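Local structure of polyisoprenyl-teichoic acid--peptidoglycan teichoic acid transferase TagV (Bacillus subtilis, 6UF3) at residues L28-L33 against L43-D48; L9-E14 against E75-V80; R174-S179 against S212-K217. The protein belongs to the LytR-CpsA-Psr family, a group of bacterial cell-envelope proteins built on a mixed alpha/beta fold. One frame throughout, in Å; residues are numbered along the deposited sequence.

Contact 1: L28-L33 against L43-D48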
ATOM      1  N   LEU A  28      -0.556  -0.392  -4.429  1.00 16.47           N
ATOM      2  CA  LEU A  28       0.802  -0.827  -4.109  1.00 14.42           C
ATOM      3  C   LEU A  28       1.460   0.249  -3.266  1.00 18.22           C
ATOM      4  O   LEU A  28       1.765   1.327  -3.783  1.00 18.58           O
ATOM      5  CB  LEU A  28       1.640  -1.050  -5.364  1.00 15.04           C
ATOM      6  CG  LEU A  28       1.254  -2.228  -6.267  1.00 16.13           C
ATOM      7  CD1 LEU A  28       2.130  -2.179  -7.497  1.00 22.93           C
ATOM      8  CD2 LEU A  28       1.389  -3.565  -5.571  1.00 20.27           C
ATOM      9  N   ILE A  29       1.709  -0.045  -1.991  1.00 17.18           N
ATOM     10  CA  ILE A  29       2.347   0.919  -1.099  1.00 16.20           C
ATOM     11  C   ILE A  29       3.509   0.245  -0.388  1.00 15.10           C
ATOM     12  O   ILE A  29       3.338  -0.805   0.231  1.00 16.63           O
ATOM     13  CB  ILE A  29       1.356   1.484  -0.071  1.00 17.14           C
ATOM     14  CG1 ILE A  29       0.185   2.170  -0.777  1.00 20.03           C
ATOM     15  CG2 ILE A  29       2.087   2.480   0.839  1.00 19.85           C
ATOM     16  CD1 ILE A  29      -1.002   2.483   0.123  1.00 22.38           C
ATOM     17  N   VAL A  30       4.684   0.865  -0.447  1.00 16.33           N
ATOM     18  CA  VAL A  30       5.875   0.378   0.236  1.00 15.43           C
ATOM     19  C   VAL A  30       6.124   1.261   1.449  1.00 18.96           C
ATOM     20  O   VAL A  30       6.090   2.492   1.342  1.00 18.45           O
ATOM     21  CB  VAL A  30       7.091   0.394  -0.700  1.00 18.37           C
ATOM     22  CG1 VAL A  30       8.370   0.115   0.063  1.00 17.35           C
ATOM     23  CG2 VAL A  30       6.886  -0.663  -1.798  1.00 18.37           C
ATOM     24  N   VAL A  31       6.363   0.635   2.600  1.00 16.77           N
ATOM     25  CA  VAL A  31       6.782   1.344   3.810  1.00 14.38           C
ATOM     26  C   VAL A  31       8.138   0.789   4.215  1.00 19.39           C
ATOM     27  O   VAL A  31       8.324  -0.432   4.247  1.00 20.52           O
ATOM     28  CB  VAL A  31       5.756   1.176   4.948  1.00 16.82           C
ATOM     29  CG1 VAL A  31       6.279   1.803   6.252  1.00 20.35           C
ATOM     30  CG2 VAL A  31       4.421   1.783   4.555  1.00 18.62           C
ATOM     31  N   THR A  32       9.095   1.671   4.501  1.00 17.60           N
ATOM     32  CA  THR A  32      10.370   1.247   5.063  1.00 16.72           C
ATOM     33  C   THR A  32      10.441   1.717   6.516  1.00 17.61           C
ATOM     34  O   THR A  32       9.930   2.784   6.856  1.00 20.25           O
ATOM     35  CB  THR A  32      11.571   1.760   4.250  1.00 20.08           C
ATOM     36  OG1 THR A  32      11.509   3.184   4.114  1.00 20.44           O
ATOM     37  CG2 THR A  32      11.563   1.154   2.841  1.00 16.63           C
ATOM     38  N   LEU A  33      11.034   0.896   7.368  1.00 16.39           N
ATOM     39  CA  LEU A  33      11.039   1.139   8.808  1.00 16.38           C
ATOM     40  C   LEU A  33      12.458   1.013   9.339  1.00 20.76           C
ATOM     41  O   LEU A  33      13.196   0.087   8.980  1.00 21.04           O
ATOM     42  CB  LEU A  33      10.104   0.152   9.538  1.00 19.01           C
ATOM     43  CG  LEU A  33       8.610   0.161   9.187  1.00 21.36           C
ATOM     44  CD1 LEU A  33       8.297  -0.831   8.052  1.00 21.66           C
ATOM     45  CD2 LEU A  33       7.767  -0.170  10.398  1.00 24.10           C
ATOM     46  N   LEU A  43       5.900   5.150   0.215  1.00 17.54           N
ATOM     47  CA  LEU A  43       5.870   5.427  -1.210  1.00 23.02           C
ATOM     48  C   LEU A  43       4.748   4.616  -1.853  1.00 21.07           C
ATOM     49  O   LEU A  43       4.744   3.394  -1.724  1.00 23.57           O
ATOM     50  CB  LEU A  43       7.224   5.054  -1.820  1.00 30.09           C
ATOM     51  CG  LEU A  43       7.452   4.998  -3.324  1.00 41.08           C
ATOM     52  CD1 LEU A  43       7.605   6.407  -3.884  1.00 48.88           C
ATOM     53  CD2 LEU A  43       8.679   4.164  -3.592  1.00 47.60           C
ATOM     54  N   SER A  44       3.797   5.272  -2.531  1.00 18.86           N
ATOM     55  CA  SER A  44       2.870   4.494  -3.355  1.00 19.68           C
ATOM     56  C   SER A  44       3.401   4.400  -4.774  1.00 19.40           C
ATOM     57  O   SER A  44       4.136   5.269  -5.237  1.00 21.60           O
ATOM     58  CB  SER A  44       1.456   5.086  -3.351  1.00 25.42           C
ATOM     59  OG  SER A  44       1.426   6.407  -3.859  1.00 35.49           O
ATOM     60  N   ILE A  45       3.042   3.320  -5.454  1.00 17.44           N
ATOM     61  CA  ILE A  45       3.433   3.118  -6.845  1.00 20.96           C
ATOM     62  C   ILE A  45       2.171   3.121  -7.700  1.00 20.01           C
ATOM     63  O   ILE A  45       1.320   2.239  -7.539  1.00 19.62           O
ATOM     64  CB  ILE A  45       4.206   1.808  -7.045  1.00 20.47           C
ATOM     65  CG1 ILE A  45       5.401   1.723  -6.080  1.00 21.17           C
ATOM     66  CG2 ILE A  45       4.641   1.705  -8.501  1.00 18.26           C
ATOM     67  CD1 ILE A  45       6.016   0.307  -5.983  1.00 25.11           C
ATOM     68  N   PRO A  46       2.018   4.069  -8.632  1.00 20.00           N
ATOM     69  CA  PRO A  46       0.808   4.113  -9.467  1.00 17.53           C
ATOM     70  C   PRO A  46       0.609   2.804 -10.216  1.00 19.79           C
ATOM     71  O   PRO A  46       1.574   2.175 -10.651  1.00 19.64           O
ATOM     72  CB  PRO A  46       1.089   5.274 -10.432  1.00 24.79           C
ATOM     73  CG  PRO A  46       2.040   6.161  -9.676  1.00 24.49           C
ATOM     74  CD  PRO A  46       2.890   5.243  -8.845  1.00 21.60           C
ATOM     75  N   ARG A  47      -0.661   2.400 -10.349  1.00 23.12           N
ATOM     76  CA  ARG A  47      -0.983   1.088 -10.917  1.00 22.71           C
ATOM     77  C   ARG A  47      -0.532   0.970 -12.366  1.00 22.08           C
ATOM     78  O   ARG A  47      -0.270  -0.141 -12.847  1.00 19.90           O
ATOM     79  CB  ARG A  47      -2.487   0.824 -10.820  1.00 26.47           C
ATOM     80  N   ASP A  48      -0.439   2.093 -13.076  1.00 21.07           N
ATOM     81  CA  ASP A  48      -0.065   2.102 -14.487  1.00 20.92           C
ATOM     82  C   ASP A  48       1.424   2.335 -14.709  1.00 20.99           C
ATOM     83  O   ASP A  48       1.830   2.561 -15.851  1.00 23.10           O
ATOM     84  CB  ASP A  48      -0.864   3.163 -15.241  1.00 25.45           C
ATOM     85  CG  ASP A  48      -2.362   2.950 -15.140  1.00 33.74           C
ATOM     86  OD1 ASP A  48      -2.848   1.935 -15.670  1.00 32.77           O
ATOM     87  OD2 ASP A  48      -3.055   3.792 -14.524  1.00 32.85           O
TER
HETATM   88  O   HOH W   1      -0.853   2.261  -5.593  1.00 34.65           O
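I29 and S44 face each other as a non-hydrogen-bonded pair of an antiparallel beta hairpin, with V30 and L43 as the hydrogen-bonded pair beside them. Strand 25-34 runs into strand 39-44 through a short turn, and three backbone bonds tie the two segments together. V30 N donates to L43 O at 2.8 Å, and L43 N answers to V30 O at 2.9 Å, so both polar groups of each residue are used by the other. The third bond, I45 N to L28 O, is also 2.9 Å long and nearly straight at 165°; it carries the pairing one residue past the pair formed by S44. Beyond it a water takes over: L28 N donates to it, and it lies 2.9 Å from I45 O, so that it can bridge the two backbones where they part. The carbonyls have weaker company too, since S44 CA lies 3.4 Å from L28 O in a CA-H...O contact. The serine hydroxyl looks elsewhere, making a weak hydrogen bond to N161 OD1.

Side chains add apolar contact. I29 lays CG1 against S44 CB at 4.1 Å, while L28 and I45 meet through their CB atoms. Helix 72-84 packs with T76 on L28, with V80 and L84 on V30, and with L84 also on L43; on the face of I29 and S44, helix 158-177 packs through K165 and L168. The hairpin is thus buried between two helices, with strand 6-13 paired along the other edge of strand 25-34.

Contact 2: L9-E14 against E75-V80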
ATOM      1  N   LEU A   9       5.650  -4.389   1.755  1.00 16.47           N
ATOM      2  CA  LEU A   9       4.828  -4.061   0.594  1.00 15.86           C
ATOM      3  C   LEU A   9       3.377  -4.393   0.916  1.00 16.64           C
ATOM      4  O   LEU A   9       3.055  -5.540   1.257  1.00 17.70           O
ATOM      5  CB  LEU A   9       5.275  -4.831  -0.656  1.00 16.92           C
ATOM      6  CG  LEU A   9       4.334  -4.704  -1.874  1.00 18.06           C
ATOM      7  CD1 LEU A   9       4.233  -3.260  -2.389  1.00 17.02           C
ATOM      8  CD2 LEU A   9       4.776  -5.645  -3.030  1.00 18.52           C
ATOM      9  N   PHE A  10       2.510  -3.395   0.791  1.00 16.95           N
ATOM     10  CA  PHE A  10       1.072  -3.540   0.950  1.00 18.19           C
ATOM     11  C   PHE A  10       0.441  -3.616  -0.432  1.00 19.19           C
ATOM     12  O   PHE A  10       0.617  -2.708  -1.248  1.00 20.16           O
ATOM     13  CB  PHE A  10       0.488  -2.352   1.720  1.00 19.16           C
ATOM     14  CG  PHE A  10       0.926  -2.275   3.160  1.00 20.37           C
ATOM     15  CD1 PHE A  10       2.087  -1.596   3.508  1.00 21.16           C
ATOM     16  CD2 PHE A  10       0.164  -2.860   4.161  1.00 23.38           C
ATOM     17  CE1 PHE A  10       2.492  -1.516   4.835  1.00 22.38           C
ATOM     18  CE2 PHE A  10       0.568  -2.793   5.481  1.00 22.36           C
ATOM     19  CZ  PHE A  10       1.728  -2.110   5.815  1.00 20.33           C
ATOM     20  N   MET A  11      -0.283  -4.701  -0.689  1.00 18.89           N
ATOM     21  CA  MET A  11      -0.956  -4.955  -1.958  1.00 21.21           C
ATOM     22  C   MET A  11      -2.457  -4.979  -1.707  1.00 23.79           C
ATOM     23  O   MET A  11      -2.936  -5.736  -0.852  1.00 26.83           O
ATOM     24  CB  MET A  11      -0.483  -6.279  -2.565  1.00 19.18           C
ATOM     25  CG  MET A  11       0.960  -6.238  -3.045  1.00 21.01           C
ATOM     26  SD  MET A  11       1.664  -7.894  -3.311  1.00 24.03           S
ATOM     27  CE  MET A  11       2.072  -8.351  -1.622  1.00 25.87           C
ATOM     28  N   GLY A  12      -3.188  -4.123  -2.415  1.00 21.46           N
ATOM     29  CA  GLY A  12      -4.637  -4.167  -2.443  1.00 20.70           C
ATOM     30  C   GLY A  12      -5.108  -4.709  -3.787  1.00 21.83           C
ATOM     31  O   GLY A  12      -4.695  -4.212  -4.835  1.00 22.40           O
ATOM     32  N   ILE A  13      -5.952  -5.744  -3.729  1.00 23.29           N
ATOM     33  CA  ILE A  13      -6.444  -6.417  -4.927  1.00 28.30           C
ATOM     34  C   ILE A  13      -7.952  -6.617  -4.822  1.00 32.85           C
ATOM     35  O   ILE A  13      -8.554  -6.467  -3.760  1.00 33.60           O
ATOM     36  CB  ILE A  13      -5.744  -7.768  -5.161  1.00 33.48           C
ATOM     37  CG1 ILE A  13      -6.134  -8.753  -4.063  1.00 32.15           C
ATOM     38  CG2 ILE A  13      -4.228  -7.599  -5.211  1.00 35.05           C
ATOM     39  CD1 ILE A  13      -5.594 -10.135  -4.305  1.00 40.04           C
ATOM     40  N   GLU A  14      -8.567  -6.943  -5.955  1.00 34.38           N
ATOM     41  CA  GLU A  14      -9.975  -7.320  -5.976  1.00 42.80           C
ATOM     42  C   GLU A  14     -10.135  -8.835  -5.935  1.00 48.17           C
ATOM     43  O   GLU A  14     -10.783  -9.374  -5.029  1.00 44.02           O
ATOM     44  CB  GLU A  14     -10.677  -6.738  -7.214  1.00 42.05           C
ATOM     45  CG  GLU A  14     -12.142  -7.140  -7.320  1.00 45.15           C
ATOM     46  CD  GLU A  14     -12.903  -6.372  -8.391  1.00 51.00           C
ATOM     47  OE1 GLU A  14     -12.323  -5.451  -9.005  1.00 52.08           O
ATOM     48  OE2 GLU A  14     -14.091  -6.693  -8.612  1.00 56.48           O
ATOM     49  N   GLU A  75       5.453 -12.566  -7.867  1.00 20.59           N
ATOM     50  CA  GLU A  75       5.855 -11.751  -9.011  1.00 20.46           C
ATOM     51  C   GLU A  75       5.739 -10.264  -8.696  1.00 21.18           C
ATOM     52  O   GLU A  75       6.621  -9.478  -9.062  1.00 20.93           O
ATOM     53  CB  GLU A  75       5.030 -12.144 -10.243  1.00 21.58           C
ATOM     54  CG  GLU A  75       5.373 -11.398 -11.513  1.00 24.15           C
ATOM     55  CD  GLU A  75       6.779 -11.667 -12.029  1.00 25.21           C
ATOM     56  OE1 GLU A  75       7.369 -12.704 -11.694  1.00 29.82           O
ATOM     57  OE2 GLU A  75       7.302 -10.824 -12.786  1.00 29.12           O
ATOM     58  N   THR A  76       4.683  -9.856  -7.979  1.00 18.60           N
ATOM     59  CA  THR A  76       4.573  -8.444  -7.614  1.00 19.92           C
ATOM     60  C   THR A  76       5.716  -8.017  -6.697  1.00 20.76           C
ATOM     61  O   THR A  76       6.329  -6.962  -6.903  1.00 17.51           O
ATOM     62  CB  THR A  76       3.231  -8.171  -6.929  1.00 18.60           C
ATOM     63  OG1 THR A  76       2.175  -8.431  -7.851  1.00 18.76           O
ATOM     64  CG2 THR A  76       3.144  -6.717  -6.524  1.00 19.07           C
ATOM     65  N   VAL A  77       6.010  -8.824  -5.672  1.00 19.67           N
ATOM     66  CA  VAL A  77       7.094  -8.506  -4.744  1.00 17.84           C
ATOM     67  C   VAL A  77       8.408  -8.354  -5.493  1.00 20.31           C
ATOM     68  O   VAL A  77       9.144  -7.380  -5.299  1.00 20.70           O
ATOM     69  CB  VAL A  77       7.205  -9.569  -3.642  1.00 23.05           C
ATOM     70  CG1 VAL A  77       8.523  -9.388  -2.881  1.00 23.75           C
ATOM     71  CG2 VAL A  77       6.013  -9.458  -2.667  1.00 21.79           C
ATOM     72  N   GLU A  78       8.720  -9.305  -6.368  1.00 18.71           N
ATOM     73  CA  GLU A  78      10.000  -9.239  -7.065  1.00 19.51           C
ATOM     74  C   GLU A  78      10.042  -8.080  -8.055  1.00 19.79           C
ATOM     75  O   GLU A  78      11.095  -7.462  -8.252  1.00 21.50           O
ATOM     76  CB  GLU A  78      10.270 -10.562  -7.779  1.00 22.16           C
ATOM     77  CG  GLU A  78      11.738 -10.890  -7.885  1.00 31.81           C
ATOM     78  CD  GLU A  78      12.012 -12.082  -8.795  1.00 33.98           C
ATOM     79  OE1 GLU A  78      11.045 -12.672  -9.322  1.00 33.90           O
ATOM     80  OE2 GLU A  78      13.197 -12.419  -8.981  1.00 39.88           O
ATOM     81  N   THR A  79       8.913  -7.776  -8.697  1.00 19.10           N
ATOM     82  CA  THR A  79       8.880  -6.642  -9.611  1.00 15.94           C
ATOM     83  C   THR A  79       9.097  -5.326  -8.866  1.00 14.94           C
ATOM     84  O   THR A  79       9.831  -4.452  -9.344  1.00 18.66           O
ATOM     85  CB  THR A  79       7.558  -6.633 -10.386  1.00 17.05           C
ATOM     86  OG1 THR A  79       7.474  -7.831 -11.169  1.00 18.58           O
ATOM     87  CG2 THR A  79       7.484  -5.421 -11.325  1.00 19.72           C
ATOM     88  N   VAL A  80       8.510  -5.194  -7.672  1.00 16.24           N
ATOM     89  CA  VAL A  80       8.733  -4.000  -6.859  1.00 18.21           C
ATOM     90  C   VAL A  80      10.173  -3.941  -6.367  1.00 20.37           C
ATOM     91  O   VAL A  80      10.796  -2.868  -6.362  1.00 18.35           O
ATOM     92  CB  VAL A  80       7.720  -3.965  -5.698  1.00 14.70           C
ATOM     93  CG1 VAL A  80       8.112  -2.878  -4.673  1.00 17.36           C
ATOM     94  CG2 VAL A  80       6.334  -3.703  -6.244  1.00 17.31           C
TER
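T76 makes the first touch of helix 72-84 on strand 6-13, setting T76 CG2 3.7 Å from M11 SD. That methyl stands anti to the backbone N and serves two partners at once, for L9 CD2 also lies 4.0 Å from T76 CG2. The leucine side chain lies across the threonine, whereas those of M11 and T76 run alongside each other in opposite senses. The hydroxyl of T76 turns back to its own helix, in a weak hydrogen bond to G72 O.

V77 follows with CG2, again 4.0 Å from L9 CD2. V77 CG2 is also 4.2 Å from M11 CE, which the bend of the methionine chain at chi3 (-80°) puts beside it. This is the packing of an alpha/beta fold: a helix laid over a strand inside the mixed sheet, where the axes of 9-13 and 75-80 come within 10.2 Å of each other, with 131° between their directions. Strand 6-13 lies between strands 90-94 and 25-34, and L28 of the latter reaches both M11 and T76.

T79 holds to its own helix, its OG1 donating to E75 O at 2.8 Å from above the carbonyl plane, while T79 N reaches that oxygen from the opposite face. OG1 also accepts from A54 N, which joins the helix to a loop. V80, one turn on from T76, brings CG2 to within 4.1 Å of L9 CD2.

Contact 3: R174-S179 against S212-K217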
ATOM      1  N   ARG A 174      -3.862   4.889  14.344  1.00 33.10           N
ATOM      2  CA  ARG A 174      -4.654   4.128  15.302  1.00 34.64           C
ATOM      3  C   ARG A 174      -3.778   3.162  16.086  1.00 30.40           C
ATOM      4  O   ARG A 174      -3.839   3.116  17.319  1.00 37.46           O
ATOM      5  CB  ARG A 174      -5.773   3.377  14.589  1.00 32.07           C
ATOM      6  CG  ARG A 174      -6.451   2.396  15.503  1.00 48.14           C
ATOM      7  CD  ARG A 174      -7.385   3.143  16.433  1.00 53.21           C
ATOM      8  NE  ARG A 174      -8.460   3.745  15.659  1.00 61.47           N
ATOM      9  CZ  ARG A 174      -9.494   3.060  15.188  1.00 67.73           C
ATOM     10  NH1 ARG A 174     -10.434   3.669  14.480  1.00 67.90           N
ATOM     11  NH2 ARG A 174      -9.589   1.761  15.435  1.00 71.41           N
ATOM     12  N   MET A 175      -2.946   2.389  15.389  1.00 29.72           N
ATOM     13  CA  MET A 175      -2.079   1.461  16.106  1.00 36.43           C
ATOM     14  C   MET A 175      -1.078   2.202  16.988  1.00 35.64           C
ATOM     15  O   MET A 175      -0.806   1.766  18.110  1.00 35.87           O
ATOM     16  CB  MET A 175      -1.366   0.517  15.129  1.00 42.72           C
ATOM     17  CG  MET A 175       0.010   0.986  14.650  1.00 56.08           C
ATOM     18  SD  MET A 175       1.033  -0.311  13.904  1.00 67.41           S
ATOM     19  CE  MET A 175       2.668   0.350  14.192  1.00 62.31           C
ATOM     20  N   SER A 176      -0.555   3.341  16.531  1.00 33.49           N
ATOM     21  CA  SER A 176       0.463   4.035  17.306  1.00 32.82           C
ATOM     22  C   SER A 176      -0.115   4.651  18.565  1.00 35.83           C
ATOM     23  O   SER A 176       0.598   4.786  19.561  1.00 34.06           O
ATOM     24  CB  SER A 176       1.133   5.120  16.463  1.00 31.91           C
ATOM     25  OG  SER A 176       1.840   4.550  15.379  1.00 33.44           O
ATOM     26  N   SER A 177      -1.387   5.033  18.537  1.00 36.23           N
ATOM     27  CA  SER A 177      -1.976   5.702  19.687  1.00 37.46           C
ATOM     28  C   SER A 177      -2.586   4.736  20.694  1.00 42.95           C
ATOM     29  O   SER A 177      -2.900   5.155  21.813  1.00 42.72           O
ATOM     30  CB  SER A 177      -3.032   6.712  19.229  1.00 44.53           C
ATOM     31  OG  SER A 177      -4.100   6.070  18.564  1.00 48.95           O
ATOM     32  N   ALA A 178      -2.744   3.462  20.338  1.00 46.04           N
ATOM     33  CA  ALA A 178      -3.276   2.473  21.264  1.00 48.84           C
ATOM     34  C   ALA A 178      -2.287   2.201  22.394  1.00 50.02           C
ATOM     35  O   ALA A 178      -1.076   2.405  22.264  1.00 48.65           O
ATOM     36  CB  ALA A 178      -3.606   1.175  20.525  1.00 48.11           C
ATOM     37  N   SER A 179      -2.817   1.727  23.517  1.00 54.02           N
ATOM     38  CA  SER A 179      -1.992   1.552  24.708  1.00 61.71           C
ATOM     39  C   SER A 179      -2.167   0.199  25.381  1.00 69.70           C
ATOM     40  O   SER A 179      -1.174  -0.401  25.799  1.00 73.65           O
ATOM     41  CB  SER A 179      -2.292   2.674  25.716  1.00 66.97           C
ATOM     42  OG  SER A 179      -3.675   2.994  25.724  1.00 67.16           O
ATOM     43  N   SER A 212       4.918   3.067  19.471  1.00 27.77           N
ATOM     44  CA  SER A 212       3.947   3.662  20.374  1.00 26.65           C
ATOM     45  C   SER A 212       4.236   5.150  20.513  1.00 28.54           C
ATOM     46  O   SER A 212       5.362   5.547  20.816  1.00 32.93           O
ATOM     47  CB  SER A 212       4.001   2.983  21.741  1.00 30.08           C
ATOM     48  OG  SER A 212       3.097   3.602  22.637  1.00 36.23           O
ATOM     49  N   GLY A 213       3.221   5.973  20.263  1.00 32.03           N
ATOM     50  CA  GLY A 213       3.384   7.412  20.311  1.00 30.38           C
ATOM     51  C   GLY A 213       3.837   8.031  19.008  1.00 29.69           C
ATOM     52  O   GLY A 213       3.914   9.259  18.916  1.00 34.00           O
ATOM     53  N   PHE A 214       4.143   7.222  17.999  1.00 25.01           N
ATOM     54  CA  PHE A 214       4.451   7.728  16.678  1.00 27.24           C
ATOM     55  C   PHE A 214       3.198   8.358  16.070  1.00 26.09           C
ATOM     56  O   PHE A 214       2.087   8.232  16.595  1.00 31.64           O
ATOM     57  CB  PHE A 214       4.994   6.575  15.835  1.00 23.58           C
ATOM     58  CG  PHE A 214       5.511   6.956  14.472  1.00 22.89           C
ATOM     59  CD1 PHE A 214       6.727   7.592  14.311  1.00 24.42           C
ATOM     60  CD2 PHE A 214       4.795   6.593  13.343  1.00 22.11           C
ATOM     61  CE1 PHE A 214       7.198   7.903  13.031  1.00 26.41           C
ATOM     62  CE2 PHE A 214       5.260   6.895  12.070  1.00 23.27           C
ATOM     63  CZ  PHE A 214       6.459   7.539  11.916  1.00 26.82           C
ATOM     64  N   THR A 215       3.378   9.050  14.948  1.00 27.36           N
ATOM     65  CA  THR A 215       2.256   9.697  14.288  1.00 25.79           C
ATOM     66  C   THR A 215       2.574   9.792  12.803  1.00 27.16           C
ATOM     67  O   THR A 215       3.737   9.973  12.424  1.00 24.55           O
ATOM     68  CB  THR A 215       1.975  11.078  14.898  1.00 29.46           C
ATOM     69  OG1 THR A 215       0.721  11.578  14.418  1.00 34.75           O
ATOM     70  CG2 THR A 215       3.087  12.065  14.558  1.00 30.63           C
ATOM     71  N   SER A 216       1.542   9.635  11.963  1.00 25.53           N
ATOM     72  CA  SER A 216       1.780   9.521  10.532  1.00 24.46           C
ATOM     73  C   SER A 216       2.348  10.799   9.931  1.00 24.37           C
ATOM     74  O   SER A 216       2.959  10.733   8.853  1.00 27.19           O
ATOM     75  CB  SER A 216       0.491   9.117   9.801  1.00 24.38           C
ATOM     76  OG  SER A 216      -0.489  10.135   9.850  1.00 28.53           O
ATOM     77  N   LYS A 217       2.177  11.948  10.594  1.00 25.53           N
ATOM     78  CA  LYS A 217       2.818  13.163  10.099  1.00 31.63           C
ATOM     79  C   LYS A 217       4.332  12.996  10.020  1.00 34.42           C
ATOM     80  O   LYS A 217       4.981  13.616   9.172  1.00 34.38           O
ATOM     81  CB  LYS A 217       2.459  14.362  10.979  1.00 33.26           C
ATOM     82  CG  LYS A 217       3.089  15.683  10.518  1.00 37.94           C
ATOM     83  CD  LYS A 217       2.510  16.878  11.246  1.00 39.94           C
ATOM     84  CE  LYS A 217       3.342  18.135  10.992  1.00 41.91           C
ATOM     85  NZ  LYS A 217       3.839  18.168   9.580  1.00 38.90           N
TER
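S176 meets the loop at G213 and F214, its carbonyl and its side chain taking different partners. The one hydrogen bond between the segments runs from G213 N to S176 O, 3.0 Å long and almost perfectly straight at the proton (178°). The donor is tilted out of the carbonyl plane. This oxygen lies near the end of helix 158-177, which A178 is the first residue to leave, and the loop backbone supplies its donor. G213 has a positive phi of 88°, and a CB there would collide with the carbonyl O of S212, a backbone that suits glycine.

The serine side chain is pressed against F214. S176 CB lies 3.3 Å from F214 O, while S176 OG stands 3.8 Å from F214 CB and sits at the edge of the ring, near its plane. With chi1 at -65° OG is anti to the carbonyl carbon and beside the backbone N; there its proton goes mainly to I172 O, one turn back, and Y211 O is at most a weak second acceptor sharing it. F214 has CG anti to its own backbone N, and the end of the side chain leads away from the helix. F214 therefore touches through its backbone O and CB, with CD2 more distant from OG. The ring meets Y211 edge-to-face, and the F214 side chain also touches I219. S212 points its CB away from the helix, and S212 OG comes no nearer than 4.1 Å to S176 O.

The contact is on the surface, where the loop between helix 201-210 and strand 220-222 passes the last turn of helix 158-177. D173 of that helix accepts from S216 N further along the loop, and Q208 of helix 201-210 donates to M175 O.

Contacts 1 and 2 share one piece of core, their centres about 9 Å apart. Strands 6-13 and 25-34 are neighbours in the mixed sheet, joined where F10 N lies 2.8 Å from I29 O, a probable hydrogen bond. On the helix 72-84 side, L28 CD2 is 3.7 Å from M11 CG and equally close to T76 CG2, so L28, a residue of contact 1, reaches two side chains of contact 2 with one methyl. Contact 3 stands apart at the surface, its centre about 21 Å from that of contact 1 and 25 Å from that of contact 2. Helix 158-177 connects it to the core: the helix packs on I29 and S44 of contact 1 and ends in contact 3.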